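PDB 5O3M: protocatechuate decarboxylase from Klebsiella pneumoniae, which decarboxylates protocatechuate (3,4-dihydroxybenzoate) to catechol as a prenylated-flavin-dependent enzyme of the UbiD family, and can run in reverse to carboxylate catechols at the para position. Local coordinates for residues Arg261-Pro264 / Val265-Val268. Sequence-based numbering, arbitrary orientation.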
ATOM      1  N   ARG A 261      39.919  33.130   5.948  1.00 51.60           N
ATOM      2  CA  ARG A 261      40.710  34.108   6.678  1.00 53.17           C
ATOM      3  C   ARG A 261      41.364  35.148   5.779  1.00 54.40           C
ATOM      4  O   ARG A 261      41.875  36.144   6.298  1.00 60.39           O
ATOM      5  CB  ARG A 261      41.812  33.421   7.511  1.00 44.99           C
ATOM      6  CG  ARG A 261      41.309  32.497   8.609  1.00 43.87           C
ATOM      7  CD  ARG A 261      40.189  33.119   9.455  1.00 43.96           C
ATOM      8  NE  ARG A 261      39.734  32.179  10.479  1.00 41.79           N
ATOM      9  CZ  ARG A 261      38.557  32.241  11.100  1.00 40.31           C
ATOM     10  NH1 ARG A 261      37.697  33.203  10.812  1.00 40.71           N
ATOM     11  NH2 ARG A 261      38.233  31.329  12.010  1.00 37.50           N
ATOM     12  N   GLN A 262      41.363  34.947   4.463  1.00 56.11           N
ATOM     13  CA  GLN A 262      42.122  35.796   3.544  1.00 59.24           C
ATOM     14  C   GLN A 262      43.585  35.860   3.981  1.00 63.04           C
ATOM     15  O   GLN A 262      44.212  36.922   4.047  1.00 66.53           O
ATOM     16  CB  GLN A 262      41.497  37.188   3.428  1.00 60.72           C
ATOM     17  CG  GLN A 262      40.137  37.196   2.697  1.00 59.93           C
ATOM     18  CD  GLN A 262      40.207  36.593   1.300  1.00 64.45           C
ATOM     19  OE1 GLN A 262      40.906  37.106   0.427  1.00 71.90           O
ATOM     20  NE2 GLN A 262      39.476  35.498   1.083  1.00 64.29           N
ATOM     21  N   ARG A 263      44.126  34.684   4.277  1.00 64.87           N
ATOM     22  CA  ARG A 263      45.473  34.507   4.786  1.00 66.14           C
ATOM     23  C   ARG A 263      45.847  33.037   4.650  1.00 61.03           C
ATOM     24  O   ARG A 263      45.133  32.165   5.159  1.00 58.57           O
ATOM     25  CB  ARG A 263      45.554  34.974   6.236  1.00 67.29           C
ATOM     26  CG  ARG A 263      46.910  34.831   6.867  1.00 71.04           C
ATOM     27  CD  ARG A 263      47.092  35.872   7.971  1.00 75.98           C
ATOM     28  NE  ARG A 263      48.104  35.479   8.950  1.00 74.22           N
ATOM     29  CZ  ARG A 263      49.399  35.369   8.675  1.00 78.14           C
ATOM     30  NH1 ARG A 263      49.834  35.614   7.446  1.00 79.93           N
ATOM     31  NH2 ARG A 263      50.258  35.005   9.625  1.00 82.69           N
ATOM     32  N   PRO A 264      46.944  32.723   3.969  1.00 66.18           N
ATOM     33  CA  PRO A 264      47.297  31.311   3.757  1.00 60.51           C
ATOM     34  C   PRO A 264      47.578  30.593   5.072  1.00 61.33           C
ATOM     35  O   PRO A 264      48.201  31.139   5.985  1.00 56.60           O
ATOM     36  CB  PRO A 264      48.552  31.384   2.877  1.00 56.95           C
ATOM     37  CG  PRO A 264      48.492  32.780   2.239  1.00 53.34           C
ATOM     38  CD  PRO A 264      47.869  33.648   3.287  1.00 53.06           C
ATOM     39  N   VAL A 265      47.088  29.355   5.170  1.00 60.13           N
ATOM     40  CA  VAL A 265      47.463  28.505   6.290  1.00 57.30           C
ATOM     41  C   VAL A 265      48.935  28.141   6.150  1.00 60.87           C
ATOM     42  O   VAL A 265      49.409  27.799   5.058  1.00 59.03           O
ATOM     43  CB  VAL A 265      46.574  27.253   6.353  1.00 45.71           C
ATOM     44  CG1 VAL A 265      47.052  26.314   7.487  1.00 44.43           C
ATOM     45  CG2 VAL A 265      45.119  27.646   6.551  1.00 40.57           C
ATOM     46  N   GLU A 266      49.671  28.222   7.251  1.00 55.45           N
ATOM     47  CA  GLU A 266      51.110  28.014   7.206  1.00 56.21           C
ATOM     48  C   GLU A 266      51.453  26.571   7.553  1.00 54.19           C
ATOM     49  O   GLU A 266      50.902  25.998   8.505  1.00 42.86           O
ATOM     50  CB  GLU A 266      51.812  28.987   8.143  1.00 48.42           C
ATOM     51  CG  GLU A 266      51.667  30.419   7.664  1.00 53.95           C
ATOM     52  CD  GLU A 266      52.026  31.425   8.729  1.00 60.70           C
ATOM     53  OE1 GLU A 266      52.192  31.018   9.902  1.00 71.27           O
ATOM     54  OE2 GLU A 266      52.142  32.620   8.394  1.00 62.39           O
ATOM     55  N   LEU A 267      52.337  25.984   6.751  1.00 51.66           N
ATOM     56  CA  LEU A 267      52.815  24.625   6.944  1.00 56.41           C
ATOM     57  C   LEU A 267      54.294  24.662   7.301  1.00 57.74           C
ATOM     58  O   LEU A 267      55.042  25.519   6.821  1.00 58.11           O
ATOM     59  CB  LEU A 267      52.599  23.776   5.685  1.00 56.77           C
ATOM     60  CG  LEU A 267      51.143  23.626   5.240  1.00 50.12           C
ATOM     61  CD1 LEU A 267      51.052  23.092   3.820  1.00 49.81           C
ATOM     62  CD2 LEU A 267      50.379  22.731   6.205  1.00 48.76           C
ATOM     63  N   VAL A 268      54.709  23.731   8.158  1.00 54.85           N
ATOM     64  CA  VAL A 268      56.106  23.608   8.539  1.00 51.82           C
ATOM     65  C   VAL A 268      56.530  22.163   8.343  1.00 54.23           C
ATOM     66  O   VAL A 268      55.738  21.238   8.542  1.00 50.52           O
ATOM     67  CB  VAL A 268      56.345  24.053   9.995  1.00 52.15           C
ATOM     68  CG1 VAL A 268      55.507  23.193  10.951  1.00 47.75           C
ATOM     69  CG2 VAL A 268      57.843  23.980  10.328  1.00 45.19           C
TER
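R263 and E266 meet beside the P264-V265 backbone, each with its side chain extended toward the other: in R263 CG stands opposite the backbone N (chi1 180°) and the chain stays extended as far as NE, while E266 sets CG opposite its own carbonyl carbon (chi1 -67°) and runs straight on to the carboxylate. The result is a salt bridge between residues three apart, with R263 NH2 3.3 Å from E266 OE2. Its geometry is that of a single-point contact. The next nearest guanidinium nitrogen, NH1, lies 3.9 Å from the same OE2, and the planes of the two groups stand 87° apart, which excludes the coplanar, two-pronged pairing. The carboxylate oxygen approaches the guanidinium obliquely. The E266 contact is a salt bridge without hydrogen-bond geometry; the hydrogen bond of NH2 goes to Q26 OE1, its stronger polar partner.

The backbone between the charges is extended. P264 and V265 carry the chain from the end of helix 254-261 into strand 266-269. That helix closes with a Schellman motif, in which Q262, at positive phi, is the C-prime residue and its N bonds to A259 O. Beyond the turn, P264 rests on V128, whereas V265 packs on A257 of the helix and I236 of helix 234-240. Backbone bonds from V265 and L267 to V128 dock the incoming chain alongside strand 128-129, within the sequence range of the UbiD Rift-related domain.

Chemically, the contact is a surface ion pair between partly exposed E266 and exposed R263. Its length, perpendicular planes and single close nitrogen suggest a mainly electrostatic attraction, with the hydrogen bond to Q26 probably doing more to fix the guanidinium.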